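Local structure of flagellar hook-associated protein (Burkholderia pseudomallei, 4UT1) at residues S492-G497 with A527-S532; V500-A503 with S509-I512. The protein probably serves as a structural component of the bacterial flagellum, forming part of the junction between hook and filament. All blocks are in the same frame, centred on the assembly; numbering follows the deposited sequence.

Both contacts lie in the D3 domain, about 40 Å from the centre of this elongated chain, with their centres about 7 Å apart. Interaction 2 pairs the two strands of a hairpin at the border of an antiparallel sheet; interaction 1 covers that sheet with a loop from the facing one. Strands 527-533 and 498-502 are neighbours in that sheet: T501 N lies 2.9 Å from T530 O and A503 N 2.9 Å from S528 O, both probable hydrogen bonds. In the core F494 CD2 packs 3.6 Å from V500 CG2; separately, P495 O packs 3.3 Å from I512 CG2. Three of the four segments lie on its strands, and 492-497 is the loop leading into it.

Interaction 1: S492-G497 with A527-S532; sequences SGFPVG and ASMTIS
A methionine sulfur beside an aromatic ring marks this contact: M529 SD stands 5.4 Å from the centroid of the F494 ring and 75° off the ring normal, an oblique Met-aromatic approach. The nearest ring atom is CZ, at 4.2 Å from SD, so the sulfur meets the far end of the phenyl group. On a neighbouring part of the rim, I531 CD1 comes 4.0 Å from F494 CD2, near the plane of the ring, and the two side chains run at a slant to each other. The phenylalanine is thus met at two points by side chains two residues apart on the strand, M529 and I531, which face the loop while S528 and T530 turn to the other side.

The first torsion of F494 (chi1 -63°) sets the ring carbon CG opposite its own carbonyl carbon and sends the ring toward the strand, its edge meeting I531. I531 answers with a long arm: its CG1 also stands opposite the carbonyl carbon, and chi2 of 166° extends the chain so that CD1 is what arrives at the ring. Phenylalanine suits this buried place because it is flat, large and wholly apolar, and the flexible thioether of methionine can bend to its outline. Isoleucine suits a buried strand position because branching at CB goes well with an extended backbone, while its longer branch reaches across to the ring.

The loop 492-497 joins strand 490-492 of one antiparallel sheet to strand 498-502 of the other. F494 also packs on V500, I512 and L482, so that it fills the interior between strands 480-485, 498-502 and 527-533.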
# COMPACT_ATOMS: atom_id res chain seq x y z
N SER A 492 6.45 -46.29 -12.24
CA SER A 492 5.74 -46.61 -11.01
C SER A 492 6.64 -46.34 -9.81
O SER A 492 7.80 -45.94 -9.96
CB SER A 492 5.26 -48.07 -11.01
OG SER A 492 6.34 -48.98 -11.03
N GLY A 493 6.09 -46.54 -8.61
CA GLY A 493 6.83 -46.31 -7.39
C GLY A 493 6.48 -45.00 -6.73
O GLY A 493 7.17 -44.57 -5.81
N PHE A 494 5.42 -44.34 -7.21
CA PHE A 494 4.98 -43.09 -6.60
C PHE A 494 4.38 -43.38 -5.23
O PHE A 494 3.96 -44.51 -4.96
CB PHE A 494 3.97 -42.36 -7.49
CG PHE A 494 4.53 -41.94 -8.83
CD1 PHE A 494 4.47 -42.81 -9.92
CD2 PHE A 494 5.12 -40.70 -9.00
CE1 PHE A 494 4.99 -42.43 -11.16
CE2 PHE A 494 5.63 -40.30 -10.23
CZ PHE A 494 5.57 -41.18 -11.31
N PRO A 495 4.36 -42.38 -4.34
CA PRO A 495 3.76 -42.56 -3.01
C PRO A 495 2.24 -42.75 -3.09
O PRO A 495 1.57 -42.05 -3.87
CB PRO A 495 4.10 -41.25 -2.28
CG PRO A 495 5.20 -40.61 -3.10
CD PRO A 495 4.93 -41.03 -4.51
N VAL A 496 1.70 -43.67 -2.29
CA VAL A 496 0.25 -43.90 -2.29
C VAL A 496 -0.41 -42.65 -1.77
O VAL A 496 0.16 -41.93 -0.95
CB VAL A 496 -0.16 -45.11 -1.44
CG1 VAL A 496 0.52 -46.38 -1.93
CG2 VAL A 496 0.14 -44.86 0.03
N GLY A 497 -1.61 -42.37 -2.27
CA GLY A 497 -2.37 -41.22 -1.83
C GLY A 497 -1.92 -39.93 -2.45
O GLY A 497 -2.29 -38.85 -1.99
N ALA A 527 8.44 -35.71 -19.72
CA ALA A 527 7.30 -35.41 -18.86
C ALA A 527 7.66 -34.44 -17.75
O ALA A 527 8.66 -34.65 -17.04
CB ALA A 527 6.73 -36.68 -18.27
N SER A 528 6.86 -33.39 -17.59
CA SER A 528 6.97 -32.51 -16.43
C SER A 528 5.89 -32.87 -15.44
O SER A 528 4.70 -32.70 -15.71
CB SER A 528 6.87 -31.04 -16.84
OG SER A 528 8.02 -30.63 -17.56
N MET A 529 6.29 -33.39 -14.29
CA MET A 529 5.33 -33.95 -13.35
C MET A 529 5.24 -33.20 -12.03
O MET A 529 6.24 -32.71 -11.50
CB MET A 529 5.69 -35.41 -13.07
CG MET A 529 5.39 -36.33 -14.23
SD MET A 529 6.11 -37.95 -13.98
CE MET A 529 7.85 -37.59 -14.22
N THR A 530 4.02 -33.11 -11.50
CA THR A 530 3.83 -32.59 -10.16
C THR A 530 3.18 -33.66 -9.30
O THR A 530 2.20 -34.29 -9.70
CB THR A 530 2.99 -31.31 -10.17
OG1 THR A 530 3.72 -30.27 -10.81
CG2 THR A 530 2.67 -30.88 -8.74
N ILE A 531 3.74 -33.88 -8.12
CA ILE A 531 3.19 -34.86 -7.20
C ILE A 531 2.48 -34.15 -6.05
O ILE A 531 3.11 -33.48 -5.24
CB ILE A 531 4.28 -35.80 -6.67
CG1 ILE A 531 4.97 -36.50 -7.84
CG2 ILE A 531 3.70 -36.82 -5.69
CD1 ILE A 531 6.28 -37.18 -7.46
N SER A 532 1.16 -34.30 -5.99
CA SER A 532 0.36 -33.63 -4.96
C SER A 532 -0.39 -34.67 -4.12
O SER A 532 -0.70 -35.77 -4.59
CB SER A 532 -0.65 -32.67 -5.58
OG SER A 532 -0.11 -31.95 -6.68

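Interaction 2: V500-A503 with S509-I512; sequences VTIA and SINI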
# COMPACT_ATOMS: atom_id res chain seq x y z
N VAL A 500 -0.55 -37.59 -9.47
CA VAL A 500 0.50 -37.14 -10.36
C VAL A 500 -0.11 -36.39 -11.54
O VAL A 500 -0.99 -36.91 -12.25
CB VAL A 500 1.38 -38.32 -10.87
CG1 VAL A 500 2.43 -37.83 -11.83
CG2 VAL A 500 2.04 -39.05 -9.70
N THR A 501 0.32 -35.15 -11.74
CA THR A 501 -0.18 -34.36 -12.86
C THR A 501 0.92 -34.14 -13.87
O THR A 501 1.97 -33.59 -13.54
CB THR A 501 -0.74 -33.00 -12.41
OG1 THR A 501 -1.85 -33.21 -11.55
CG2 THR A 501 -1.20 -32.19 -13.61
N ILE A 502 0.69 -34.58 -15.10
CA ILE A 502 1.65 -34.37 -16.17
C ILE A 502 1.24 -33.16 -16.97
O ILE A 502 0.12 -33.08 -17.47
CB ILE A 502 1.76 -35.60 -17.10
CG1 ILE A 502 2.13 -36.85 -16.29
CG2 ILE A 502 2.78 -35.35 -18.19
CD1 ILE A 502 0.97 -37.47 -15.53
N ALA A 503 2.16 -32.20 -17.09
CA ALA A 503 1.89 -30.98 -17.83
C ALA A 503 1.63 -31.29 -19.29
O ALA A 503 2.18 -32.24 -19.85
CB ALA A 503 3.04 -29.99 -17.68
N SER A 509 -4.07 -35.99 -15.10
CA SER A 509 -3.80 -36.35 -13.72
C SER A 509 -4.11 -37.81 -13.45
O SER A 509 -5.05 -38.38 -14.02
CB SER A 509 -4.59 -35.44 -12.76
OG SER A 509 -4.05 -34.12 -12.76
N ILE A 510 -3.31 -38.40 -12.58
CA ILE A 510 -3.45 -39.81 -12.24
C ILE A 510 -3.39 -39.98 -10.74
O ILE A 510 -2.45 -39.51 -10.08
CB ILE A 510 -2.34 -40.65 -12.91
CG1 ILE A 510 -2.54 -40.66 -14.43
CG2 ILE A 510 -2.31 -42.07 -12.34
CD1 ILE A 510 -1.40 -41.27 -15.19
N ASN A 511 -4.41 -40.63 -10.19
CA ASN A 511 -4.42 -40.95 -8.77
C ASN A 511 -3.61 -42.21 -8.49
O ASN A 511 -3.90 -43.29 -9.01
CB ASN A 511 -5.86 -41.12 -8.26
CG ASN A 511 -6.69 -39.83 -8.38
OD1 ASN A 511 -6.18 -38.72 -8.18
ND2 ASN A 511 -7.97 -39.98 -8.69
N ILE A 512 -2.59 -42.08 -7.65
CA ILE A 512 -1.72 -43.20 -7.28
C ILE A 512 -2.32 -43.96 -6.11
O ILE A 512 -2.52 -43.39 -5.04
CB ILE A 512 -0.31 -42.68 -6.90
CG1 ILE A 512 0.28 -41.85 -8.04
CG2 ILE A 512 0.59 -43.84 -6.49
CD1 ILE A 512 0.58 -42.64 -9.31
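With T501 at chi1 -63° and S509 at chi1 -72°, each hydroxyl lies beside its own backbone N and opposite its carbonyl carbon, and the two oxygens meet across the strands. T501 OG1 and S509 OG are 2.7 Å apart, a hydrogen bond in which either could give the proton. The match is possible because T501 and S509 form a non-hydrogen-bonded antiparallel pair whose CA atoms are only 4.2 Å apart. Threonine and serine suit this face, the more exposed one, where a short polar side chain can pair with its neighbour; the threonine methyl CG2 adds a contact with S509 OG.

The next pair, V500 with I510, is hydrogen-bonded. V500 N donates to I510 O and I510 N to V500 O, both at 2.8 Å, both bonds fairly straight, the first more so. V500 O is also approached by S509 CA at 3.2 Å, a CA-H...O contact that gives this carbonyl a second, weaker partner.

Apolar side chains take the face opposite to the hydroxyl pair. V500 CG2 stands opposite the carbonyl carbon of its residue, beside the N, and packs against I512 at 3.7 Å from CG1, with I512 CD1 also close. The branched side chains of V500 and I512 favour extended backbone and fill the interior, where I512 also meets T517. A looser meeting of I502 CD1 with I510 CD1, 4.5 Å apart, continues the apolar surface toward V519 and P520.

The two strands run 162° apart in direction and are joined by a short connection, with five residues between A503 and S509. This is a two-stranded beta hairpin with one polar and one apolar face, and it forms the border of the five-stranded antiparallel sheet, where 508-511 is the outermost strand.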